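Local structure of putative pyridoxal phosphate-dependent transferase (Clostridium difficile, 4DQ6) at residues Ile103-Asn108 against Asp263-Ile268; Asn114-Ile119 against Asn135-Ile140; Ile209-His214 against Glu297-Asn302; Ile307-Glu312 against Ala382-Lys387. The protein is a putative transferase of the class I and II aminotransferase family that binds pyridoxal-5'-phosphate and forms a two-chain assembly. All coordinates share one frame; numbering follows the deposited sequence.

Contact 1 (Ile103-Asn108 against Asp263-Ile268); sequences ISLLIN and DAFTRI
Leu105, on helix 99-110, carries most of this contact by pushing its isobutyl group against the last turn of helix 255-267. The two helical segments cross at 109°, their axes 10.2 Å apart, so the meeting is short and centred where Leu105 faces Ala264. The tight part lies round Leu105 CD1. This methyl sits over one face of the Phe265 ring, 3.6 Å from the ring centroid and only 15° off the normal, a CH-pi contact with a slight offset toward the rim. The same CD1 is 3.9 Å from Ala264 CB and 3.8 Å from Ile268 CD1, the Leu105 and Ile268 side chains meeting tip to tip. Ile268 reaches this place with CG1 in the crowded position between its backbone N and carbonyl carbon.

Toward the partly exposed side the packing loosens. Leu105 CD2 has Arg267 NH1 at 3.8 Å as its nearest neighbour across the contact, and Asn108 ND2 stands 3.6 Å from that NH1, the amide and guanidinium planes turned 63° apart. Arg267 NH1 instead forms a salt bridge with Glu109, while Arg267 O bonds Ser104 OG of the second subunit, which places the contact at the dimer interface. No hydrogen bond joins the two segments; their cohesion therefore rests on dispersion and CH-pi contact, with the arginine's charge answered by Glu109, just beyond Asn108.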
# COMPACT_ATOMS: atom_id res chain seq x y z
N ILE A 103 -0.91 12.11 -4.69
CA ILE A 103 -1.56 13.41 -4.90
C ILE A 103 -2.28 13.87 -3.65
O ILE A 103 -2.24 15.06 -3.27
CB ILE A 103 -2.47 13.34 -6.13
CG1 ILE A 103 -1.63 13.15 -7.38
CG2 ILE A 103 -3.33 14.61 -6.26
CD1 ILE A 103 -2.35 13.14 -8.69
N SER A 104 -2.93 12.92 -2.97
CA SER A 104 -3.67 13.25 -1.75
C SER A 104 -2.70 13.76 -0.69
O SER A 104 -2.98 14.79 -0.04
CB SER A 104 -4.36 12.02 -1.16
OG SER A 104 -5.17 12.35 -0.06
N LEU A 105 -1.56 13.13 -0.49
CA LEU A 105 -0.58 13.58 0.51
C LEU A 105 -0.02 14.96 0.08
O LEU A 105 0.17 15.84 0.92
CB LEU A 105 0.53 12.58 0.77
CG LEU A 105 0.08 11.31 1.44
CD1 LEU A 105 1.34 10.46 1.64
CD2 LEU A 105 -0.67 11.36 2.72
N LEU A 106 0.31 15.11 -1.21
CA LEU A 106 0.81 16.40 -1.73
C LEU A 106 -0.16 17.52 -1.42
O LEU A 106 0.24 18.63 -1.02
CB LEU A 106 1.10 16.31 -3.22
CG LEU A 106 2.33 15.46 -3.64
CD1 LEU A 106 2.34 15.20 -5.14
CD2 LEU A 106 3.59 16.21 -3.16
N ILE A 107 -1.44 17.27 -1.61
CA ILE A 107 -2.47 18.30 -1.36
C ILE A 107 -2.47 18.66 0.11
O ILE A 107 -2.51 19.89 0.49
CB ILE A 107 -3.87 17.80 -1.78
CG1 ILE A 107 -4.00 17.83 -3.30
CG2 ILE A 107 -4.95 18.64 -1.11
CD1 ILE A 107 -5.22 17.11 -3.84
N ASN A 108 -2.50 17.70 1.00
CA ASN A 108 -2.43 17.98 2.41
C ASN A 108 -1.20 18.78 2.83
O ASN A 108 -1.32 19.71 3.69
CB ASN A 108 -2.49 16.70 3.23
CG ASN A 108 -2.70 16.98 4.70
OD1 ASN A 108 -3.77 17.51 5.12
ND2 ASN A 108 -1.67 16.71 5.48
N ASP A 263 8.16 13.02 4.27
CA ASP A 263 7.73 13.03 5.63
C ASP A 263 6.23 12.65 5.78
O ASP A 263 5.86 12.06 6.78
CB ASP A 263 7.92 14.44 6.18
CG ASP A 263 9.37 14.74 6.48
OD1 ASP A 263 10.26 13.85 6.40
OD2 ASP A 263 9.64 15.92 6.80
N ALA A 264 5.40 12.99 4.77
CA ALA A 264 3.99 12.53 4.75
C ALA A 264 3.90 11.03 4.65
O ALA A 264 3.13 10.38 5.37
CB ALA A 264 3.20 13.20 3.64
N PHE A 265 4.72 10.42 3.78
CA PHE A 265 4.75 8.95 3.73
C PHE A 265 5.26 8.35 5.02
O PHE A 265 4.89 7.20 5.36
CB PHE A 265 5.51 8.45 2.49
CG PHE A 265 4.65 8.47 1.22
CD1 PHE A 265 3.51 7.64 1.12
CD2 PHE A 265 4.99 9.22 0.12
CE1 PHE A 265 2.73 7.66 -0.02
CE2 PHE A 265 4.23 9.21 -1.03
CZ PHE A 265 3.10 8.40 -1.11
N THR A 266 6.21 9.00 5.68
CA THR A 266 6.67 8.53 6.96
C THR A 266 5.56 8.57 8.00
O THR A 266 5.36 7.62 8.76
CB THR A 266 7.88 9.36 7.45
OG1 THR A 266 9.00 9.08 6.57
CG2 THR A 266 8.26 8.99 8.92
N ARG A 267 4.81 9.66 7.96
CA ARG A 267 3.68 9.83 8.85
C ARG A 267 2.65 8.70 8.74
O ARG A 267 2.20 8.22 9.79
CB ARG A 267 3.05 11.22 8.64
CG ARG A 267 1.73 11.36 9.35
CD ARG A 267 1.10 12.73 9.17
NE ARG A 267 1.02 13.25 7.78
CZ ARG A 267 0.04 13.01 6.88
NH1 ARG A 267 0.06 13.61 5.68
NH2 ARG A 267 -0.97 12.20 7.17
N ILE A 268 2.36 8.27 7.51
CA ILE A 268 1.41 7.13 7.31
C ILE A 268 2.13 5.80 7.18
O ILE A 268 1.46 4.77 6.95
CB ILE A 268 0.41 7.38 6.16
CG1 ILE A 268 1.07 7.56 4.80
CG2 ILE A 268 -0.45 8.62 6.42
CD1 ILE A 268 0.14 7.39 3.61

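Contact 2 (Asn114-Ile119 against Asn135-Ile140); sequences NDKIMI and NRELII
Ile139 O is gripped by one N-H and one C-H from the opposite strand: Ile119 N donates to it at 2.9 Å, nearly along the C=O axis, and Met118 CA approaches it at 3.2 Å as a CA-H...O contact. The pattern belongs to parallel strands 116-119 and 137-140, paired from Lys116 with Glu137 to Ile119 with Ile140 and joined through helix 126-133 as a beta-alpha-beta unit. Bonds run both ways; the straightest is Ile139 N to Ile117 O, 2.8 Å and 173° at the hydrogen, its donor lying above the carbonyl plane. Before the strands, Asn114 N bonds Asn135 O at 2.8 Å, Asn135 being the C-prime residue of the Schellman motif that ends helix 126-133.

On one face the Lys116 and Glu137 chains run alongside each other in the same direction, with only a long salt bridge, NZ to OE1 3.7 Å. Lys116 CB also rests on Ile139 CG1 at 3.8 Å. On the other face, Leu138 CD1 meets Ile119 CG1 at 3.9 Å, the side chains crossing at about a right angle. The chemistry implies that main-chain bonds set the register, while aliphatic contacts clothe both faces and the lysine-glutamate pair probably adds only weak attraction.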
# COMPACT_ATOMS: atom_id res chain seq x y z
N ASN A 114 -9.36 24.49 2.86
CA ASN A 114 -10.10 25.45 2.00
C ASN A 114 -9.27 26.25 0.97
O ASN A 114 -9.81 27.11 0.29
CB ASN A 114 -10.97 26.39 2.86
CG ASN A 114 -11.70 25.65 3.97
OD1 ASN A 114 -11.59 26.01 5.14
ND2 ASN A 114 -12.43 24.58 3.60
N ASP A 115 -7.99 25.94 0.78
CA ASP A 115 -7.21 26.50 -0.34
C ASP A 115 -7.82 25.95 -1.63
O ASP A 115 -8.38 24.82 -1.66
CB ASP A 115 -5.72 26.10 -0.30
CG ASP A 115 -4.91 26.93 0.63
OD1 ASP A 115 -5.42 27.95 1.15
OD2 ASP A 115 -3.73 26.64 0.86
N LYS A 116 -7.70 26.77 -2.68
CA LYS A 116 -8.22 26.43 -4.01
C LYS A 116 -7.22 25.63 -4.85
O LYS A 116 -6.03 25.94 -4.84
CB LYS A 116 -8.64 27.70 -4.75
CG LYS A 116 -9.87 28.40 -4.21
CD LYS A 116 -9.97 29.79 -4.82
CE LYS A 116 -11.20 30.53 -4.35
NZ LYS A 116 -10.91 31.22 -3.07
N ILE A 117 -7.72 24.59 -5.53
CA ILE A 117 -6.97 23.68 -6.39
C ILE A 117 -7.80 23.55 -7.66
O ILE A 117 -9.02 23.29 -7.61
CB ILE A 117 -6.80 22.31 -5.71
CG1 ILE A 117 -5.97 22.43 -4.41
CG2 ILE A 117 -6.18 21.34 -6.73
CD1 ILE A 117 -5.79 21.14 -3.63
N MET A 118 -7.11 23.69 -8.79
CA MET A 118 -7.74 23.73 -10.08
C MET A 118 -7.52 22.45 -10.84
O MET A 118 -6.40 21.88 -10.83
CB MET A 118 -7.22 24.93 -10.89
CG MET A 118 -7.83 25.07 -12.25
SD MET A 118 -7.33 26.48 -13.27
CE MET A 118 -8.20 27.82 -12.50
N ILE A 119 -8.62 21.98 -11.45
CA ILE A 119 -8.56 20.81 -12.40
C ILE A 119 -9.27 21.16 -13.70
O ILE A 119 -9.96 22.21 -13.77
CB ILE A 119 -9.14 19.50 -11.82
CG1 ILE A 119 -10.65 19.56 -11.69
CG2 ILE A 119 -8.43 19.07 -10.52
CD1 ILE A 119 -11.30 18.25 -11.24
N ASN A 135 -10.78 18.47 1.99
CA ASN A 135 -11.34 19.74 2.46
C ASN A 135 -10.58 20.92 1.88
O ASN A 135 -10.32 21.93 2.55
CB ASN A 135 -11.41 19.78 3.98
CG ASN A 135 -12.17 18.59 4.54
OD1 ASN A 135 -11.57 17.68 5.14
ND2 ASN A 135 -13.47 18.52 4.24
N ARG A 136 -10.24 20.80 0.61
CA ARG A 136 -9.81 21.94 -0.17
C ARG A 136 -10.94 22.29 -1.11
O ARG A 136 -11.91 21.51 -1.31
CB ARG A 136 -8.51 21.65 -0.95
CG ARG A 136 -7.19 21.84 -0.19
CD ARG A 136 -7.08 21.09 1.11
NE ARG A 136 -5.76 21.17 1.73
CZ ARG A 136 -5.49 20.77 2.97
NH1 ARG A 136 -6.45 20.32 3.78
NH2 ARG A 136 -4.27 20.91 3.44
N GLU A 137 -10.86 23.48 -1.68
CA GLU A 137 -11.90 24.02 -2.56
C GLU A 137 -11.54 23.72 -4.02
O GLU A 137 -10.51 24.14 -4.49
CB GLU A 137 -12.06 25.52 -2.43
CG GLU A 137 -13.17 26.05 -3.32
CD GLU A 137 -13.47 27.55 -3.21
OE1 GLU A 137 -12.99 28.24 -2.29
OE2 GLU A 137 -14.22 28.05 -4.10
N LEU A 138 -12.42 23.01 -4.70
CA LEU A 138 -12.18 22.59 -6.09
C LEU A 138 -12.58 23.68 -7.04
O LEU A 138 -13.74 24.15 -6.99
CB LEU A 138 -12.99 21.34 -6.42
CG LEU A 138 -12.66 20.72 -7.79
CD1 LEU A 138 -11.19 20.28 -7.94
CD2 LEU A 138 -13.67 19.61 -8.10
N ILE A 139 -11.66 24.10 -7.90
CA ILE A 139 -11.98 25.09 -8.98
C ILE A 139 -11.84 24.29 -10.28
O ILE A 139 -10.87 23.54 -10.44
CB ILE A 139 -11.00 26.26 -8.99
CG1 ILE A 139 -10.98 26.98 -7.62
CG2 ILE A 139 -11.39 27.22 -10.13
CD1 ILE A 139 -12.31 27.51 -7.18
N ILE A 140 -12.86 24.36 -11.14
CA ILE A 140 -12.84 23.58 -12.40
C ILE A 140 -12.78 24.58 -13.55
O ILE A 140 -13.62 25.49 -13.65
CB ILE A 140 -14.11 22.73 -12.53
CG1 ILE A 140 -14.33 21.88 -11.27
CG2 ILE A 140 -14.06 21.93 -13.85
CD1 ILE A 140 -15.63 21.10 -11.17

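Contact 3 (Ile209-His214 against Glu297-Asn302); sequences IILKKH and EYLESN
Two glutamates of helix 289-313 reach the loop by different torsions. Glu300 has CG anti to its backbone N (chi1 -168°), which sends the carboxylate out toward the main chain at Lys212. Glu297 starts away from the loop, with CG beside its backbone N, and bends at chi2 (-85°) so that its carboxylate returns to the lysine tip. Lys212 runs extended until its bend at chi4, crossing Glu297 at about a right angle.

Glu300 OE1 accepts Lys212 N on its syn lone pair at 3.0 Å, with 174° at the hydrogen. Leu211 CB also lies 3.5 Å from this OE1, so apolar carbon flanks the buried carboxylate. The second oxygen, Glu300 OE2, receives a water at 2.6 Å, and the same water donates to Lys212 O at 2.7 Å; OE2 also forms a salt bridge with Lys321. The carboxylate thus bridges both polar groups of one residue's backbone, directly at N and through water at O.

Leu211 to His214 form a type II beta turn, with Lys213 at positive phi. The turn belongs to the long loop between strand 199-203 and helix 224-228, here laid against a helix of this aminotransferase-family chain. Ile209 and Leu211 are backbone-bonded to Thr325 and Glu323.

On the solvent-exposed side, Lys212 NZ makes a salt bridge with Glu297 OE1 at 2.8 Å, approaching from above the carboxylate plane. At the buried side, Leu299 CD2 meets Ile209 CG2 at 3.8 Å and Leu211 CD2 at 4.1 Å, crossing both side chains at about a right angle.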
# COMPACT_ATOMS: atom_id res chain seq x y z
N ILE A 209 1.34 5.21 -23.17
CA ILE A 209 0.28 4.75 -24.05
C ILE A 209 -0.05 5.85 -25.04
O ILE A 209 -0.97 6.66 -24.86
CB ILE A 209 -0.95 4.25 -23.25
CG1 ILE A 209 -0.50 3.13 -22.25
CG2 ILE A 209 -2.00 3.72 -24.23
CD1 ILE A 209 -1.58 2.85 -21.22
N ILE A 210 0.80 5.93 -26.04
CA ILE A 210 0.80 6.98 -27.04
C ILE A 210 0.73 6.43 -28.43
O ILE A 210 1.45 5.48 -28.74
CB ILE A 210 2.08 7.85 -26.91
CG1 ILE A 210 2.34 8.31 -25.46
CG2 ILE A 210 2.04 9.03 -27.87
CD1 ILE A 210 1.30 9.29 -24.88
N LEU A 211 -0.17 6.94 -29.24
CA LEU A 211 -0.40 6.40 -30.58
C LEU A 211 0.52 7.05 -31.60
O LEU A 211 1.24 8.06 -31.28
CB LEU A 211 -1.89 6.57 -30.95
CG LEU A 211 -2.91 5.84 -30.09
CD1 LEU A 211 -4.27 5.77 -30.75
CD2 LEU A 211 -2.37 4.45 -29.81
N LYS A 212 0.55 6.48 -32.80
CA LYS A 212 1.41 6.99 -33.85
C LYS A 212 1.19 8.46 -34.15
O LYS A 212 0.08 8.96 -34.06
CB LYS A 212 1.20 6.15 -35.16
CG LYS A 212 1.75 4.76 -35.02
CD LYS A 212 1.30 3.84 -36.17
CE LYS A 212 1.80 2.39 -36.03
NZ LYS A 212 0.73 1.38 -35.68
N LYS A 213 2.29 9.16 -34.46
CA LYS A 213 2.31 10.58 -34.81
C LYS A 213 2.07 11.48 -33.61
O LYS A 213 1.80 12.69 -33.76
CB LYS A 213 1.35 10.90 -35.97
CG LYS A 213 1.67 10.12 -37.23
CD LYS A 213 1.35 10.91 -38.51
CE LYS A 213 -0.12 11.30 -38.64
NZ LYS A 213 -0.46 11.89 -39.99
N HIS A 214 2.15 10.92 -32.41
CA HIS A 214 2.10 11.72 -31.17
C HIS A 214 3.23 11.36 -30.26
O HIS A 214 3.85 10.31 -30.41
CB HIS A 214 0.76 11.54 -30.45
CG HIS A 214 -0.37 11.94 -31.32
ND1 HIS A 214 -0.70 13.23 -31.51
CD2 HIS A 214 -1.15 11.18 -32.19
CE1 HIS A 214 -1.65 13.29 -32.49
NE2 HIS A 214 -1.97 12.05 -32.85
N GLU A 297 0.78 -1.31 -31.20
CA GLU A 297 0.28 -1.67 -32.55
C GLU A 297 -1.12 -2.34 -32.54
O GLU A 297 -2.01 -2.00 -33.30
CB GLU A 297 1.29 -2.58 -33.23
CG GLU A 297 2.50 -1.82 -33.67
CD GLU A 297 2.32 -1.17 -35.04
OE1 GLU A 297 1.24 -1.33 -35.66
OE2 GLU A 297 3.26 -0.47 -35.50
N TYR A 298 -1.28 -3.27 -31.60
CA TYR A 298 -2.55 -3.92 -31.41
C TYR A 298 -3.66 -2.93 -31.00
O TYR A 298 -4.73 -2.99 -31.51
CB TYR A 298 -2.40 -5.09 -30.43
CG TYR A 298 -3.57 -6.06 -30.46
CD1 TYR A 298 -3.57 -7.07 -31.36
CD2 TYR A 298 -4.72 -5.88 -29.69
CE1 TYR A 298 -4.60 -8.00 -31.44
CE2 TYR A 298 -5.79 -6.81 -29.74
CZ TYR A 298 -5.72 -7.87 -30.65
OH TYR A 298 -6.80 -8.75 -30.69
N LEU A 299 -3.34 -2.01 -30.08
CA LEU A 299 -4.29 -1.05 -29.62
C LEU A 299 -4.71 -0.14 -30.73
O LEU A 299 -5.89 0.12 -30.87
CB LEU A 299 -3.63 -0.23 -28.53
CG LEU A 299 -4.44 0.94 -28.05
CD1 LEU A 299 -5.69 0.37 -27.44
CD2 LEU A 299 -3.57 1.70 -27.05
N GLU A 300 -3.75 0.36 -31.50
CA GLU A 300 -4.11 1.28 -32.55
C GLU A 300 -4.99 0.61 -33.60
O GLU A 300 -5.94 1.21 -34.13
CB GLU A 300 -2.90 1.94 -33.17
CG GLU A 300 -3.31 3.11 -34.08
CD GLU A 300 -2.31 4.29 -34.14
OE1 GLU A 300 -1.23 4.23 -33.49
OE2 GLU A 300 -2.65 5.29 -34.86
N SER A 301 -4.73 -0.65 -33.87
CA SER A 301 -5.62 -1.37 -34.76
C SER A 301 -7.03 -1.53 -34.20
O SER A 301 -8.03 -1.30 -34.87
CB SER A 301 -4.99 -2.71 -35.04
OG SER A 301 -5.75 -3.45 -36.00
N ASN A 302 -7.14 -1.90 -32.92
CA ASN A 302 -8.46 -1.90 -32.21
C ASN A 302 -9.18 -0.56 -32.35
O ASN A 302 -10.37 -0.54 -32.55
CB ASN A 302 -8.34 -2.25 -30.72
CG ASN A 302 -8.45 -3.76 -30.42
OD1 ASN A 302 -8.46 -4.65 -31.35
ND2 ASN A 302 -8.41 -4.09 -29.12
O HOH W 1 -2.38 7.82 -34.33

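Contact 4 (Ile307-Glu312 against Ala382-Lys387); sequences IKYINE and ALIRIK
Two long helices of this aminotransferase-family chain, 289-313 and the C-terminal 376-390, run alongside each other here. Their segments point nearly the same way, inclined at 21°, with an axis separation of 11.0 Å that is spanned by side chains.

Tyr309 does most of the spanning. Its CG stands anti to the backbone N (chi1 -168°), which carries the ring across to helix 376-390, where the ring and the Leu383 side chain run past each other head to tail. Ring atom Tyr309 CD1 lies 3.8 Å from Leu383 CB, an oblique approach to the ring. Leu383 CD1 reaches back to Tyr309 CB at 4.0 Å, and its other methyl, CD2, comes to 4.2 Å from Ile310 CG1, so the leucine touches two successive residues.

At the far end of the ring, Lys387 NZ donates to Tyr309 OH at 3.1 Å. The lysine bends at chi3 (73°) to bring the amine there, its chain crossing the tyrosine at about a right angle. Ile384 CG1 also approaches Tyr309 OH, at 3.6 Å. A neighbouring ammonium would be expected to stabilise negative charge on the phenol oxygen, though one bond of this length need not ionise it.

Leu383 additionally packs on Phe305 and Ala306 of helix 289-313, while on other sides of helix 376-390 Ala382 touches Leu35 of strand 35-36 and Ile386 touches Val352 of strand 352-353.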
# COMPACT_ATOMS: atom_id res chain seq x y z
N ILE A 307 -13.57 2.73 -34.50
CA ILE A 307 -14.05 3.96 -35.11
C ILE A 307 -14.71 3.66 -36.45
O ILE A 307 -15.76 4.18 -36.73
CB ILE A 307 -12.91 4.98 -35.24
CG1 ILE A 307 -12.53 5.46 -33.86
CG2 ILE A 307 -13.30 6.16 -36.11
CD1 ILE A 307 -11.26 6.26 -33.84
N LYS A 308 -14.11 2.78 -37.25
CA LYS A 308 -14.73 2.37 -38.52
C LYS A 308 -16.10 1.70 -38.27
O LYS A 308 -17.11 2.04 -38.91
CB LYS A 308 -13.78 1.46 -39.27
CG LYS A 308 -14.30 0.91 -40.60
CD LYS A 308 -13.26 0.05 -41.31
CE LYS A 308 -13.93 -0.99 -42.21
NZ LYS A 308 -14.62 -0.31 -43.34
N TYR A 309 -16.15 0.81 -37.27
CA TYR A 309 -17.39 0.13 -36.93
C TYR A 309 -18.47 1.11 -36.50
O TYR A 309 -19.58 1.05 -36.99
CB TYR A 309 -17.18 -0.91 -35.84
CG TYR A 309 -18.33 -1.82 -35.66
CD1 TYR A 309 -19.43 -1.48 -34.89
CD2 TYR A 309 -18.30 -3.08 -36.25
CE1 TYR A 309 -20.52 -2.37 -34.75
CE2 TYR A 309 -19.38 -3.94 -36.12
CZ TYR A 309 -20.45 -3.59 -35.34
OH TYR A 309 -21.53 -4.43 -35.23
N ILE A 310 -18.11 2.07 -35.64
CA ILE A 310 -19.09 3.06 -35.15
C ILE A 310 -19.58 3.93 -36.32
O ILE A 310 -20.79 4.17 -36.47
CB ILE A 310 -18.51 3.98 -34.03
CG1 ILE A 310 -18.28 3.20 -32.72
CG2 ILE A 310 -19.43 5.17 -33.75
CD1 ILE A 310 -17.28 3.86 -31.78
N ASN A 311 -18.66 4.39 -37.16
CA ASN A 311 -19.03 5.27 -38.26
C ASN A 311 -19.89 4.59 -39.30
O ASN A 311 -20.78 5.19 -39.89
CB ASN A 311 -17.76 5.88 -38.90
CG ASN A 311 -17.05 6.90 -38.01
OD1 ASN A 311 -17.60 7.46 -37.04
ND2 ASN A 311 -15.81 7.15 -38.33
N GLU A 312 -19.66 3.31 -39.51
CA GLU A 312 -20.45 2.51 -40.45
C GLU A 312 -21.78 2.02 -39.86
O GLU A 312 -22.85 2.04 -40.54
CB GLU A 312 -19.57 1.36 -40.98
CG GLU A 312 -18.47 1.93 -41.86
CD GLU A 312 -17.56 0.91 -42.52
OE1 GLU A 312 -17.75 -0.32 -42.33
OE2 GLU A 312 -16.63 1.41 -43.23
N ALA A 382 -18.44 -6.20 -27.85
CA ALA A 382 -18.88 -5.00 -27.13
C ALA A 382 -19.57 -4.02 -28.07
O ALA A 382 -20.62 -3.52 -27.75
CB ALA A 382 -17.71 -4.32 -26.47
N LEU A 383 -19.06 -3.87 -29.26
CA LEU A 383 -19.66 -2.91 -30.22
C LEU A 383 -21.01 -3.41 -30.71
O LEU A 383 -21.95 -2.64 -30.89
CB LEU A 383 -18.71 -2.60 -31.37
CG LEU A 383 -17.42 -1.88 -31.00
CD1 LEU A 383 -16.38 -2.04 -32.09
CD2 LEU A 383 -17.73 -0.41 -30.69
N ILE A 384 -21.15 -4.73 -30.89
CA ILE A 384 -22.43 -5.34 -31.25
C ILE A 384 -23.49 -5.13 -30.17
O ILE A 384 -24.64 -4.76 -30.45
CB ILE A 384 -22.27 -6.83 -31.53
CG1 ILE A 384 -21.41 -7.09 -32.77
CG2 ILE A 384 -23.66 -7.45 -31.65
CD1 ILE A 384 -20.95 -8.54 -32.89
N ARG A 385 -23.06 -5.23 -28.90
CA ARG A 385 -23.95 -4.95 -27.75
C ARG A 385 -24.40 -3.49 -27.67
O ARG A 385 -25.58 -3.19 -27.42
CB ARG A 385 -23.31 -5.42 -26.42
CG ARG A 385 -23.21 -6.95 -26.32
CD ARG A 385 -22.75 -7.43 -24.93
NE ARG A 385 -22.67 -8.89 -24.93
CZ ARG A 385 -22.92 -9.67 -23.89
NH1 ARG A 385 -23.20 -9.18 -22.69
NH2 ARG A 385 -22.86 -10.99 -24.07
N ILE A 386 -23.48 -2.58 -27.97
CA ILE A 386 -23.80 -1.17 -27.94
C ILE A 386 -24.79 -0.89 -29.06
O ILE A 386 -25.81 -0.24 -28.84
CB ILE A 386 -22.52 -0.32 -28.09
CG1 ILE A 386 -21.65 -0.46 -26.85
CG2 ILE A 386 -22.88 1.14 -28.31
CD1 ILE A 386 -20.17 -0.06 -26.96
N LYS A 387 -24.56 -1.45 -30.23
CA LYS A 387 -25.50 -1.27 -31.37
C LYS A 387 -26.90 -1.84 -31.01
O LYS A 387 -27.93 -1.19 -31.25
CB LYS A 387 -24.92 -1.93 -32.62
CG LYS A 387 -25.74 -1.77 -33.90
CD LYS A 387 -24.99 -2.32 -35.09
CE LYS A 387 -24.89 -3.83 -35.17
NZ LYS A 387 -24.33 -4.28 -36.50

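In the fold
Contacts 1 and 2 form one group, their centres about 17 Å apart: helix 99-110 leads into strand 116-119, and Ile107 packs directly on Ile117. Contact 2 is nested within the chain loop that contact 1 closes, and its strand 137-140 is an outermost strand of the seven-stranded mixed sheet. Contacts 3 and 4 share helix 289-313 and lie about 19 Å apart between centres without touching. Contact 3 crosses contact 1 in chain order, although their centres are about 35 Å apart, on opposite sides of the chain's centre; contact 4 comes last. Contacts 1, 3 and 4 join elements at least 70 residues apart, from the dimer interface to the C-terminal helix, whereas contact 2 is local to one beta-alpha-beta unit.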